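Local coordinates for toll-like receptor 13 (Mus musculus, PDB 4Z0C), which senses bacterial infection in endosomes by binding a single-stranded segment of bacterial 23S rRNA through its leucine-rich-repeat ectodomain and signalling through MYD88 to NF-kappa-B, at residues 38-52 / 61-75. Sequence-based numbering, arbitrary orientation.
Sequences THLNLTHNEIQVLPP and LVDLRLEWNSIWKID. With NAG (2-acetamido-2-deoxy-beta-D-glucopyranose), chain E; NAG (2-acetamido-2-deoxy-beta-D-glucopyranose), chain L; NAG (2-acetamido-2-deoxy-beta-D-glucopyranose), chain B; nucleotides of chain C.
Val-62 N and Asp-63 N both donate to Thr-38 O, starting a parallel pairing in which strands 39-41 and 63-65 run 3° apart. The CB of Asp-63 lies 3.2 Å from CD2 of His-39, whose ring also stacks on His-15. Leu-64 lies alongside Leu-40, its CD1 3.8 Å from CD2 of Leu-40, within the core. On the other face Arg-65 grips Asp-63 side-on in a salt bridge within the segment, NE to OD1 at 3.0 Å and NH2 to OD2; thus held flat, the guanidinium has C6 of the NAG carried by Asn-41 over its centre. CD2 of Leu-66 packs against CB of Leu-42 and CD1 of Ile-47.

Glu-67 O accepts from His-44 N. The indole of Trp-68 has CG anti to the backbone N (chi1 -165°), the imidazole of His-44 shares this torsion, and the two point the same way. They form a face-to-face stack, centroids 3.6 Å apart and planes 13° apart. The opposite indole face carries the base of RNA nucleotide C12 of chain C, with its C5 3.5 Å from CH2 of Trp-68.

Asn-69 turns inward: its ND2 donates to Leu-42 O over 3.0 Å, while Asn-45 ND2, also bonded to Cys-18 O, reaches that oxygen from the opposite face of its carbonyl plane. This is the asparagine stacking of leucine-rich repeats. Ser-70 N bonds to Ile-47 O, and CD1 of Ile-71 meets CD1 of Leu-50 at 3.6 Å. Trp-72 N donates to Gln-48 O; Lys-73 O and Asp-75 N then pair with Leu-50, flanking Ile-74, whose CG2 packs on CB of Leu-50.

The chemistry implies division of labour between LRR 1 and LRR 2: leucines and buried amides join the coils, whereas Trp-68, backed by His-44, offers its indole to the base of C12, consistent with RNA recognition.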
ATOM      1  N   THR A  38     -16.525   6.686 -37.369  1.00 37.08           N
ATOM      2  CA  THR A  38     -17.889   6.422 -36.927  1.00 29.58           C
ATOM      3  C   THR A  38     -18.167   6.893 -35.510  1.00 30.90           C
ATOM      4  O   THR A  38     -19.276   7.322 -35.220  1.00 37.59           O
ATOM      5  CB  THR A  38     -18.295   4.946 -37.101  1.00 22.08           C
ATOM      6  OG1 THR A  38     -17.550   4.114 -36.218  1.00 19.55           O
ATOM      7  CG2 THR A  38     -18.035   4.502 -38.548  1.00 22.33           C
ATOM      8  N   HIS A  39     -17.170   6.825 -34.634  1.00 32.51           N
ATOM      9  CA  HIS A  39     -17.316   7.304 -33.248  1.00 27.68           C
ATOM     10  C   HIS A  39     -16.317   8.412 -32.936  1.00 33.89           C
ATOM     11  O   HIS A  39     -15.098   8.242 -33.110  1.00 33.04           O
ATOM     12  CB  HIS A  39     -17.116   6.179 -32.229  1.00 27.61           C
ATOM     13  CG  HIS A  39     -18.113   5.069 -32.330  1.00 31.61           C
ATOM     14  ND1 HIS A  39     -18.213   4.251 -33.433  1.00 34.48           N
ATOM     15  CD2 HIS A  39     -19.056   4.638 -31.460  1.00 32.65           C
ATOM     16  CE1 HIS A  39     -19.168   3.360 -33.238  1.00 33.91           C
ATOM     17  NE2 HIS A  39     -19.710   3.585 -32.054  1.00 31.89           N
ATOM     18  N   LEU A  40     -16.824   9.542 -32.469  1.00 28.76           N
ATOM     19  CA  LEU A  40     -15.981  10.688 -32.174  1.00 25.59           C
ATOM     20  C   LEU A  40     -16.284  11.160 -30.773  1.00 27.31           C
ATOM     21  O   LEU A  40     -17.417  11.497 -30.485  1.00 29.32           O
ATOM     22  CB  LEU A  40     -16.247  11.818 -33.164  1.00 22.90           C
ATOM     23  CG  LEU A  40     -15.495  13.135 -32.939  1.00 25.15           C
ATOM     24  CD1 LEU A  40     -13.951  12.925 -32.963  1.00 18.16           C
ATOM     25  CD2 LEU A  40     -15.914  14.175 -33.975  1.00 24.95           C
ATOM     26  N   ASN A  41     -15.284  11.170 -29.894  1.00 30.59           N
ATOM     27  CA  ASN A  41     -15.501  11.572 -28.500  1.00 29.30           C
ATOM     28  C   ASN A  41     -14.721  12.836 -28.152  1.00 30.33           C
ATOM     29  O   ASN A  41     -13.499  12.808 -28.054  1.00 28.06           O
ATOM     30  CB  ASN A  41     -15.150  10.421 -27.525  1.00 24.54           C
ATOM     31  CG  ASN A  41     -15.623  10.701 -26.089  1.00 28.18           C
ATOM     32  OD1 ASN A  41     -15.865  11.860 -25.754  1.00 24.34           O
ATOM     33  ND2 ASN A  41     -15.789   9.659 -25.245  1.00 26.52           N
ATOM     34  N   LEU A  42     -15.428  13.942 -27.939  1.00 32.57           N
ATOM     35  CA  LEU A  42     -14.757  15.201 -27.615  1.00 31.41           C
ATOM     36  C   LEU A  42     -15.050  15.664 -26.189  1.00 29.87           C
ATOM     37  O   LEU A  42     -15.046  16.861 -25.894  1.00 28.48           O
ATOM     38  CB  LEU A  42     -15.143  16.301 -28.611  1.00 32.04           C
ATOM     39  CG  LEU A  42     -14.536  16.177 -30.016  1.00 31.25           C
ATOM     40  CD1 LEU A  42     -15.544  16.476 -31.124  1.00 28.07           C
ATOM     41  CD2 LEU A  42     -13.349  17.112 -30.127  1.00 30.50           C
ATOM     42  N   THR A  43     -15.268  14.701 -25.302  1.00 31.57           N
ATOM     43  CA  THR A  43     -15.527  14.976 -23.885  1.00 32.24           C
ATOM     44  C   THR A  43     -14.368  15.719 -23.218  1.00 28.84           C
ATOM     45  O   THR A  43     -13.207  15.465 -23.529  1.00 25.59           O
ATOM     46  CB  THR A  43     -15.768  13.662 -23.127  1.00 27.04           C
ATOM     47  OG1 THR A  43     -16.822  12.947 -23.780  1.00 22.89           O
ATOM     48  CG2 THR A  43     -16.115  13.911 -21.647  1.00 29.03           C
ATOM     49  N   HIS A  44     -14.709  16.657 -22.336  1.00 31.20           N
ATOM     50  CA  HIS A  44     -13.746  17.328 -21.461  1.00 31.45           C
ATOM     51  C   HIS A  44     -12.852  18.300 -22.240  1.00 27.79           C
ATOM     52  O   HIS A  44     -11.640  18.134 -22.302  1.00 29.14           O
ATOM     53  CB  HIS A  44     -12.953  16.288 -20.634  1.00 23.70           C
ATOM     54  CG  HIS A  44     -12.243  16.846 -19.439  1.00 26.89           C
ATOM     55  ND1 HIS A  44     -12.185  18.194 -19.156  1.00 36.08           N
ATOM     56  CD2 HIS A  44     -11.572  16.224 -18.438  1.00 25.63           C
ATOM     57  CE1 HIS A  44     -11.495  18.384 -18.044  1.00 28.93           C
ATOM     58  NE2 HIS A  44     -11.123  17.203 -17.583  1.00 22.70           N
ATOM     59  N   ASN A  45     -13.478  19.317 -22.831  1.00 26.38           N
ATOM     60  CA  ASN A  45     -12.768  20.388 -23.530  1.00 38.31           C
ATOM     61  C   ASN A  45     -13.465  21.730 -23.263  1.00 43.27           C
ATOM     62  O   ASN A  45     -14.307  21.807 -22.390  1.00 46.16           O
ATOM     63  CB  ASN A  45     -12.661  20.084 -25.032  1.00 35.88           C
ATOM     64  CG  ASN A  45     -11.691  18.951 -25.327  1.00 34.42           C
ATOM     65  OD1 ASN A  45     -10.472  19.136 -25.290  1.00 32.95           O
ATOM     66  ND2 ASN A  45     -12.230  17.765 -25.617  1.00 26.53           N
ATOM     67  N   GLU A  46     -13.151  22.775 -24.023  1.00 46.65           N
ATOM     68  CA  GLU A  46     -13.713  24.100 -23.743  1.00 43.08           C
ATOM     69  C   GLU A  46     -14.438  24.678 -24.968  1.00 47.56           C
ATOM     70  O   GLU A  46     -14.454  25.895 -25.179  1.00 44.64           O
ATOM     71  CB  GLU A  46     -12.612  25.064 -23.275  1.00 40.79           C
ATOM     72  CG  GLU A  46     -11.483  24.395 -22.483  1.00 50.52           C
ATOM     73  CD  GLU A  46     -10.300  25.322 -22.219  1.00 60.95           C
ATOM     74  OE1 GLU A  46     -10.467  26.556 -22.347  1.00 63.61           O
ATOM     75  OE2 GLU A  46      -9.195  24.815 -21.903  1.00 63.37           O
ATOM     76  N   ILE A  47     -15.041  23.793 -25.759  1.00 46.79           N
ATOM     77  CA  ILE A  47     -15.851  24.178 -26.914  1.00 43.71           C
ATOM     78  C   ILE A  47     -17.065  25.019 -26.501  1.00 33.99           C
ATOM     79  O   ILE A  47     -17.786  24.664 -25.575  1.00 37.61           O
ATOM     80  CB  ILE A  47     -16.344  22.925 -27.670  1.00 40.20           C
ATOM     81  CG1 ILE A  47     -15.145  22.103 -28.163  1.00 31.91           C
ATOM     82  CG2 ILE A  47     -17.276  23.315 -28.813  1.00 32.59           C
ATOM     83  CD1 ILE A  47     -15.470  20.660 -28.484  1.00 23.19           C
ATOM     84  N   GLN A  48     -17.279  26.137 -27.192  1.00 37.45           N
ATOM     85  CA  GLN A  48     -18.318  27.084 -26.809  1.00 41.47           C
ATOM     86  C   GLN A  48     -19.426  27.212 -27.858  1.00 45.57           C
ATOM     87  O   GLN A  48     -20.598  27.317 -27.511  1.00 55.92           O
ATOM     88  CB  GLN A  48     -17.726  28.467 -26.512  1.00 42.85           C
ATOM     89  CG  GLN A  48     -17.068  28.576 -25.150  1.00 44.99           C
ATOM     90  CD  GLN A  48     -16.875  30.011 -24.682  1.00 50.52           C
ATOM     91  OE1 GLN A  48     -16.828  30.934 -25.477  1.00 54.58           O
ATOM     92  NE2 GLN A  48     -16.736  30.191 -23.378  1.00 60.47           N
ATOM     93  N   VAL A  49     -19.077  27.182 -29.140  1.00 42.17           N
ATOM     94  CA  VAL A  49     -20.112  27.293 -30.164  1.00 43.48           C
ATOM     95  C   VAL A  49     -20.024  26.171 -31.186  1.00 39.11           C
ATOM     96  O   VAL A  49     -18.943  25.661 -31.485  1.00 32.06           O
ATOM     97  CB  VAL A  49     -20.110  28.669 -30.896  1.00 49.77           C
ATOM     98  CG1 VAL A  49     -20.033  29.822 -29.901  1.00 44.52           C
ATOM     99  CG2 VAL A  49     -18.981  28.754 -31.890  1.00 59.77           C
ATOM    100  N   LEU A  50     -21.185  25.777 -31.696  1.00 38.04           N
ATOM    101  CA  LEU A  50     -21.263  24.793 -32.762  1.00 39.51           C
ATOM    102  C   LEU A  50     -21.794  25.491 -34.007  1.00 51.76           C
ATOM    103  O   LEU A  50     -23.008  25.690 -34.142  1.00 56.56           O
ATOM    104  CB  LEU A  50     -22.196  23.639 -32.378  1.00 36.62           C
ATOM    105  CG  LEU A  50     -21.569  22.346 -31.848  1.00 37.32           C
ATOM    106  CD1 LEU A  50     -20.795  22.617 -30.582  1.00 36.02           C
ATOM    107  CD2 LEU A  50     -22.599  21.249 -31.639  1.00 33.56           C
ATOM    108  N   PRO A  51     -20.878  25.876 -34.916  1.00 49.04           N
ATOM    109  CA  PRO A  51     -21.174  26.562 -36.183  1.00 41.54           C
ATOM    110  C   PRO A  51     -22.025  25.710 -37.123  1.00 51.99           C
ATOM    111  O   PRO A  51     -22.138  24.499 -36.908  1.00 49.17           O
ATOM    112  CB  PRO A  51     -19.783  26.814 -36.785  1.00 36.72           C
ATOM    113  CG  PRO A  51     -18.844  25.864 -36.056  1.00 35.81           C
ATOM    114  CD  PRO A  51     -19.427  25.724 -34.688  1.00 41.14           C
ATOM    115  N   PRO A  52     -22.641  26.350 -38.139  1.00 59.01           N
ATOM    116  CA  PRO A  52     -23.582  25.797 -39.126  1.00 54.35           C
ATOM    117  C   PRO A  52     -23.201  24.545 -39.927  1.00 54.65           C
ATOM    118  O   PRO A  52     -24.104  23.876 -40.396  1.00 67.25           O
ATOM    119  CB  PRO A  52     -23.783  26.968 -40.087  1.00 51.99           C
ATOM    120  CG  PRO A  52     -23.673  28.154 -39.221  1.00 55.72           C
ATOM    121  CD  PRO A  52     -22.617  27.824 -38.206  1.00 58.65           C
ATOM    122  N   LEU A  61     -20.386   9.573 -39.093  1.00 37.93           N
ATOM    123  CA  LEU A  61     -20.476   9.517 -37.624  1.00 42.80           C
ATOM    124  C   LEU A  61     -21.744   8.812 -37.159  1.00 49.35           C
ATOM    125  O   LEU A  61     -22.843   9.050 -37.682  1.00 46.96           O
ATOM    126  CB  LEU A  61     -20.441  10.912 -36.998  1.00 41.53           C
ATOM    127  CG  LEU A  61     -19.180  11.757 -37.087  1.00 37.98           C
ATOM    128  CD1 LEU A  61     -19.420  13.094 -36.396  1.00 27.29           C
ATOM    129  CD2 LEU A  61     -18.000  11.014 -36.498  1.00 45.73           C
ATOM    130  N   VAL A  62     -21.587   7.957 -36.159  1.00 46.17           N
ATOM    131  CA  VAL A  62     -22.713   7.247 -35.586  1.00 35.65           C
ATOM    132  C   VAL A  62     -22.903   7.701 -34.150  1.00 41.53           C
ATOM    133  O   VAL A  62     -24.025   7.809 -33.664  1.00 48.06           O
ATOM    134  CB  VAL A  62     -22.480   5.728 -35.626  1.00 33.83           C
ATOM    135  CG1 VAL A  62     -23.527   5.014 -34.817  1.00 42.28           C
ATOM    136  CG2 VAL A  62     -22.519   5.226 -37.056  1.00 29.47           C
ATOM    137  N   ASP A  63     -21.787   7.989 -33.484  1.00 43.13           N
ATOM    138  CA  ASP A  63     -21.762   8.283 -32.061  1.00 30.93           C
ATOM    139  C   ASP A  63     -20.948   9.555 -31.846  1.00 27.27           C
ATOM    140  O   ASP A  63     -19.756   9.580 -32.087  1.00 33.37           O
ATOM    141  CB  ASP A  63     -21.111   7.089 -31.353  1.00 38.78           C
ATOM    142  CG  ASP A  63     -21.176   7.162 -29.829  1.00 41.49           C
ATOM    143  OD1 ASP A  63     -20.877   8.225 -29.237  1.00 47.52           O
ATOM    144  OD2 ASP A  63     -21.506   6.122 -29.219  1.00 42.93           O
ATOM    145  N   LEU A  64     -21.580  10.613 -31.369  1.00 28.07           N
ATOM    146  CA  LEU A  64     -20.869  11.860 -31.139  1.00 29.55           C
ATOM    147  C   LEU A  64     -21.064  12.265 -29.692  1.00 32.34           C
ATOM    148  O   LEU A  64     -22.201  12.402 -29.233  1.00 36.23           O
ATOM    149  CB  LEU A  64     -21.412  12.963 -32.035  1.00 26.55           C
ATOM    150  CG  LEU A  64     -20.767  14.340 -31.882  1.00 29.22           C
ATOM    151  CD1 LEU A  64     -19.276  14.250 -32.192  1.00 23.80           C
ATOM    152  CD2 LEU A  64     -21.440  15.343 -32.817  1.00 26.10           C
ATOM    153  N   ARG A  65     -19.962  12.464 -28.972  1.00 30.33           N
ATOM    154  CA  ARG A  65     -20.038  12.851 -27.566  1.00 31.41           C
ATOM    155  C   ARG A  65     -19.309  14.155 -27.317  1.00 31.25           C
ATOM    156  O   ARG A  65     -18.100  14.259 -27.522  1.00 32.93           O
ATOM    157  CB  ARG A  65     -19.481  11.756 -26.668  1.00 30.08           C
ATOM    158  CG  ARG A  65     -20.256  10.461 -26.742  1.00 26.76           C
ATOM    159  CD  ARG A  65     -19.593   9.345 -25.922  1.00 21.41           C
ATOM    160  NE  ARG A  65     -20.164   8.056 -26.308  1.00 26.58           N
ATOM    161  CZ  ARG A  65     -20.196   6.971 -25.538  1.00 34.46           C
ATOM    162  NH1 ARG A  65     -19.654   6.977 -24.308  1.00 28.46           N
ATOM    163  NH2 ARG A  65     -20.759   5.866 -26.016  1.00 31.83           N
ATOM    164  N   LEU A  66     -20.067  15.142 -26.864  1.00 33.68           N
ATOM    165  CA  LEU A  66     -19.557  16.470 -26.598  1.00 27.91           C
ATOM    166  C   LEU A  66     -19.756  16.793 -25.147  1.00 26.42           C
ATOM    167  O   LEU A  66     -19.902  17.965 -24.790  1.00 29.06           O
ATOM    168  CB  LEU A  66     -20.303  17.493 -27.446  1.00 26.51           C
ATOM    169  CG  LEU A  66     -19.953  17.495 -28.938  1.00 26.61           C
ATOM    170  CD1 LEU A  66     -21.087  18.086 -29.791  1.00 24.28           C
ATOM    171  CD2 LEU A  66     -18.699  18.319 -29.139  1.00 28.60           C
ATOM    172  N   GLU A  67     -19.742  15.748 -24.316  1.00 28.14           N
ATOM    173  CA  GLU A  67     -19.962  15.877 -22.872  1.00 29.57           C
ATOM    174  C   GLU A  67     -18.915  16.769 -22.211  1.00 35.88           C
ATOM    175  O   GLU A  67     -17.746  16.740 -22.583  1.00 37.80           O
ATOM    176  CB  GLU A  67     -19.984  14.492 -22.202  1.00 26.82           C
ATOM    177  CG  GLU A  67     -20.175  14.523 -20.682  1.00 25.48           C
ATOM    178  CD  GLU A  67     -20.660  13.197 -20.098  1.00 32.29           C
ATOM    179  OE1 GLU A  67     -20.738  12.180 -20.818  1.00 32.11           O
ATOM    180  OE2 GLU A  67     -20.963  13.171 -18.892  1.00 48.80           O
ATOM    181  N   TRP A  68     -19.341  17.563 -21.230  1.00 41.27           N
ATOM    182  CA  TRP A  68     -18.413  18.367 -20.432  1.00 34.71           C
ATOM    183  C   TRP A  68     -17.640  19.360 -21.299  1.00 39.70           C
ATOM    184  O   TRP A  68     -16.421  19.255 -21.435  1.00 43.36           O
ATOM    185  CB  TRP A  68     -17.454  17.466 -19.648  1.00 40.79           C
ATOM    186  CG  TRP A  68     -16.693  18.147 -18.545  1.00 40.64           C
ATOM    187  CD1 TRP A  68     -16.767  19.464 -18.175  1.00 38.57           C
ATOM    188  CD2 TRP A  68     -15.734  17.538 -17.672  1.00 34.75           C
ATOM    189  NE1 TRP A  68     -15.913  19.709 -17.128  1.00 32.25           N
ATOM    190  CE2 TRP A  68     -15.271  18.542 -16.796  1.00 31.85           C
ATOM    191  CE3 TRP A  68     -15.227  16.240 -17.543  1.00 32.02           C
ATOM    192  CZ2 TRP A  68     -14.320  18.291 -15.817  1.00 29.72           C
ATOM    193  CZ3 TRP A  68     -14.279  15.990 -16.563  1.00 36.14           C
ATOM    194  CH2 TRP A  68     -13.839  17.011 -15.713  1.00 35.30           C
ATOM    195  N   ASN A  69     -18.360  20.288 -21.922  1.00 35.37           N
ATOM    196  CA  ASN A  69     -17.733  21.402 -22.617  1.00 29.58           C
ATOM    197  C   ASN A  69     -18.380  22.699 -22.145  1.00 29.83           C
ATOM    198  O   ASN A  69     -18.922  22.729 -21.050  1.00 35.59           O
ATOM    199  CB  ASN A  69     -17.800  21.226 -24.133  1.00 30.73           C
ATOM    200  CG  ASN A  69     -16.619  20.417 -24.673  1.00 37.42           C
ATOM    201  OD1 ASN A  69     -15.574  20.977 -24.976  1.00 41.67           O
ATOM    202  ND2 ASN A  69     -16.798  19.109 -24.827  1.00 32.65           N
ATOM    203  N   SER A  70     -18.311  23.774 -22.922  1.00 31.44           N
ATOM    204  CA  SER A  70     -18.968  25.014 -22.498  1.00 35.13           C
ATOM    205  C   SER A  70     -19.943  25.494 -23.553  1.00 38.48           C
ATOM    206  O   SER A  70     -20.185  26.691 -23.703  1.00 40.30           O
ATOM    207  CB  SER A  70     -17.952  26.107 -22.172  1.00 39.74           C
ATOM    208  OG  SER A  70     -17.040  25.675 -21.172  1.00 45.93           O
ATOM    209  N   ILE A  71     -20.500  24.537 -24.284  1.00 36.13           N
ATOM    210  CA  ILE A  71     -21.408  24.826 -25.379  1.00 32.52           C
ATOM    211  C   ILE A  71     -22.678  25.522 -24.924  1.00 37.76           C
ATOM    212  O   ILE A  71     -23.456  24.981 -24.131  1.00 41.47           O
ATOM    213  CB  ILE A  71     -21.781  23.544 -26.117  1.00 28.96           C
ATOM    214  CG1 ILE A  71     -20.527  22.945 -26.770  1.00 23.50           C
ATOM    215  CG2 ILE A  71     -22.871  23.840 -27.137  1.00 29.67           C
ATOM    216  CD1 ILE A  71     -20.661  21.485 -27.176  1.00 23.65           C
ATOM    217  N   TRP A  72     -22.890  26.727 -25.432  1.00 47.78           N
ATOM    218  CA  TRP A  72     -24.089  27.483 -25.095  1.00 49.35           C
ATOM    219  C   TRP A  72     -24.811  27.922 -26.360  1.00 41.55           C
ATOM    220  O   TRP A  72     -25.896  28.507 -26.301  1.00 40.13           O
ATOM    221  CB  TRP A  72     -23.727  28.702 -24.250  1.00 50.33           C
ATOM    222  CG  TRP A  72     -22.904  29.696 -24.989  1.00 51.77           C
ATOM    223  CD1 TRP A  72     -21.554  29.716 -25.090  1.00 51.72           C
ATOM    224  CD2 TRP A  72     -23.381  30.831 -25.722  1.00 53.72           C
ATOM    225  NE1 TRP A  72     -21.152  30.789 -25.846  1.00 58.01           N
ATOM    226  CE2 TRP A  72     -22.257  31.490 -26.245  1.00 53.18           C
ATOM    227  CE3 TRP A  72     -24.651  31.352 -25.986  1.00 54.77           C
ATOM    228  CZ2 TRP A  72     -22.360  32.641 -27.016  1.00 55.85           C
ATOM    229  CZ3 TRP A  72     -24.751  32.496 -26.758  1.00 55.01           C
ATOM    230  CH2 TRP A  72     -23.614  33.127 -27.262  1.00 52.58           C
ATOM    231  N   LYS A  73     -24.205  27.637 -27.507  1.00 37.74           N
ATOM    232  CA  LYS A  73     -24.726  28.134 -28.776  1.00 40.16           C
ATOM    233  C   LYS A  73     -24.524  27.111 -29.879  1.00 40.77           C
ATOM    234  O   LYS A  73     -23.401  26.827 -30.274  1.00 43.55           O
ATOM    235  CB  LYS A  73     -24.044  29.451 -29.137  1.00 43.42           C
ATOM    236  CG  LYS A  73     -24.514  30.101 -30.427  1.00 51.00           C
ATOM    237  CD  LYS A  73     -23.939  31.509 -30.501  1.00 56.50           C
ATOM    238  CE  LYS A  73     -24.218  32.183 -31.823  1.00 58.32           C
ATOM    239  NZ  LYS A  73     -23.364  31.606 -32.896  1.00 60.39           N
ATOM    240  N   ILE A  74     -25.628  26.551 -30.362  1.00 43.43           N
ATOM    241  CA  ILE A  74     -25.592  25.560 -31.426  1.00 42.88           C
ATOM    242  C   ILE A  74     -26.369  26.141 -32.595  1.00 51.50           C
ATOM    243  O   ILE A  74     -27.611  26.206 -32.549  1.00 43.80           O
ATOM    244  CB  ILE A  74     -26.262  24.236 -30.989  1.00 37.98           C
ATOM    245  CG1 ILE A  74     -25.769  23.816 -29.599  1.00 44.31           C
ATOM    246  CG2 ILE A  74     -26.032  23.135 -32.044  1.00 30.72           C
ATOM    247  CD1 ILE A  74     -26.019  22.355 -29.255  1.00 44.98           C
ATOM    248  N   ASP A  75     -25.647  26.561 -33.637  1.00 46.64           N
ATOM    249  CA  ASP A  75     -26.280  27.216 -34.766  1.00 48.63           C
ATOM    250  C   ASP A  75     -27.168  26.256 -35.537  1.00 46.20           C
ATOM    251  O   ASP A  75     -26.884  25.062 -35.620  1.00 46.71           O
ATOM    252  CB  ASP A  75     -25.239  27.780 -35.733  1.00 54.11           C
ATOM    253  CG  ASP A  75     -24.401  28.879 -35.122  1.00 54.75           C
ATOM    254  OD1 ASP A  75     -24.901  29.591 -34.226  1.00 42.29           O
ATOM    255  OD2 ASP A  75     -23.240  29.047 -35.576  1.00 65.46           O
TER
HETATM  256  C1  NAG E   1     -15.321   8.342 -25.592  1.00 28.98           C
HETATM  257  C2  NAG E   1     -15.260   7.592 -24.236  1.00 34.28           C
HETATM  258  C3  NAG E   1     -15.106   6.095 -24.449  1.00 34.07           C
HETATM  259  C4  NAG E   1     -16.225   5.594 -25.344  1.00 35.78           C
HETATM  260  C5  NAG E   1     -16.047   6.338 -26.652  1.00 34.75           C
HETATM  261  C6  NAG E   1     -16.996   5.825 -27.735  1.00 39.50           C
HETATM  262  C7  NAG E   1     -14.217   8.949 -22.498  1.00 32.82           C
HETATM  263  C8  NAG E   1     -12.992   9.169 -21.638  1.00 27.06           C
HETATM  264  N2  NAG E   1     -14.147   7.970 -23.395  1.00 34.46           N
HETATM  265  O3  NAG E   1     -15.074   5.425 -23.218  1.00 32.73           O
HETATM  266  O4  NAG E   1     -16.140   4.201 -25.544  1.00 38.87           O
HETATM  267  O5  NAG E   1     -16.285   7.711 -26.405  1.00 33.90           O
HETATM  268  O6  NAG E   1     -17.085   6.777 -28.776  1.00 33.05           O
HETATM  269  O7  NAG E   1     -15.210   9.661 -22.396  1.00 31.20           O
HETATM  270  C1  NAG L 904     -30.976  29.700 -28.850  1.00 55.48           C
HETATM  271  C2  NAG L 904     -29.533  29.544 -28.351  1.00 56.97           C
HETATM  272  C3  NAG L 904     -29.145  30.574 -27.293  1.00 55.33           C
HETATM  273  C4  NAG L 904     -29.631  31.980 -27.640  1.00 60.12           C
HETATM  274  C5  NAG L 904     -31.074  31.960 -28.141  1.00 63.70           C
HETATM  275  C6  NAG L 904     -31.540  33.341 -28.611  1.00 64.86           C
HETATM  276  C7  NAG L 904     -28.441  27.370 -28.341  1.00 51.93           C
HETATM  277  C8  NAG L 904     -27.905  26.309 -27.426  1.00 59.47           C
HETATM  278  N2  NAG L 904     -29.322  28.213 -27.817  1.00 52.05           N
HETATM  279  O3  NAG L 904     -27.740  30.581 -27.171  1.00 46.62           O
HETATM  280  O4  NAG L 904     -29.550  32.780 -26.479  1.00 64.38           O
HETATM  281  O5  NAG L 904     -31.212  31.044 -29.206  1.00 60.14           O
HETATM  282  O6  NAG L 904     -31.024  33.637 -29.892  1.00 63.65           O
HETATM  283  O7  NAG L 904     -28.060  27.421 -29.507  1.00 47.44           O
HETATM  284  C1  NAG B   2     -16.657   3.153 -24.666  1.00 36.87           C
HETATM  285  C2  NAG B   2     -17.174   1.932 -25.408  1.00 30.42           C
HETATM  286  C3  NAG B   2     -17.475   0.787 -24.435  1.00 32.87           C
HETATM  287  C4  NAG B   2     -16.273   0.478 -23.527  1.00 35.61           C
HETATM  288  C5  NAG B   2     -15.862   1.780 -22.835  1.00 35.43           C
HETATM  289  C6  NAG B   2     -14.573   1.630 -22.050  1.00 31.81           C
HETATM  290  C7  NAG B   2     -18.315   2.446 -27.543  1.00 38.94           C
HETATM  291  C8  NAG B   2     -19.590   2.938 -28.194  1.00 31.34           C
HETATM  292  N2  NAG B   2     -18.339   2.313 -26.205  1.00 35.63           N
HETATM  293  O3  NAG B   2     -17.803  -0.351 -25.183  1.00 39.71           O
HETATM  294  O4  NAG B   2     -16.483  -0.596 -22.594  1.00 29.85           O
HETATM  295  O5  NAG B   2     -15.614   2.829 -23.759  1.00 38.99           O
HETATM  296  O6  NAG B   2     -14.236   2.931 -21.626  1.00 36.23           O
HETATM  297  O7  NAG B   2     -17.315   2.191 -28.240  1.00 33.82           O
ATOM    298  P     C C  12     -13.512  16.190  -9.081  1.00 42.17           P
ATOM    299  OP1   C C  12     -12.466  15.530  -8.248  1.00 47.68           O
ATOM    300  OP2   C C  12     -14.892  15.776  -8.815  1.00 38.03           O
ATOM    301  O5'   C C  12     -13.258  17.756  -8.977  1.00 39.96           O
ATOM    302  C5'   C C  12     -14.184  18.615  -8.388  1.00 33.77           C
ATOM    303  C4'   C C  12     -14.412  19.838  -9.221  1.00 46.26           C
ATOM    304  O4'   C C  12     -14.136  19.567 -10.620  1.00 53.51           O
ATOM    305  C3'   C C  12     -15.851  20.315  -9.187  1.00 49.89           C
ATOM    306  O3'   C C  12     -16.073  21.160  -8.075  1.00 46.35           O
ATOM    307  C2'   C C  12     -16.040  21.001 -10.536  1.00 49.90           C
ATOM    308  O2'   C C  12     -15.590  22.346 -10.476  1.00 54.57           O
ATOM    309  C1'   C C  12     -15.096  20.198 -11.441  1.00 50.43           C
ATOM    310  N1    C C  12     -15.775  19.144 -12.243  1.00 45.50           N
ATOM    311  C2    C C  12     -16.819  19.408 -13.145  1.00 44.63           C
ATOM    312  O2    C C  12     -17.245  20.560 -13.274  1.00 44.31           O
ATOM    313  N3    C C  12     -17.361  18.383 -13.848  1.00 40.74           N
ATOM    314  C4    C C  12     -16.901  17.139 -13.705  1.00 42.71           C
ATOM    315  N4    C C  12     -17.446  16.154 -14.421  1.00 40.29           N
ATOM    316  C5    C C  12     -15.830  16.844 -12.816  1.00 41.58           C
ATOM    317  C6    C C  12     -15.312  17.865 -12.129  1.00 42.46           C
TER
HETATM  318  O   HOH W   1     -18.124   9.289 -28.995  1.00 29.33           O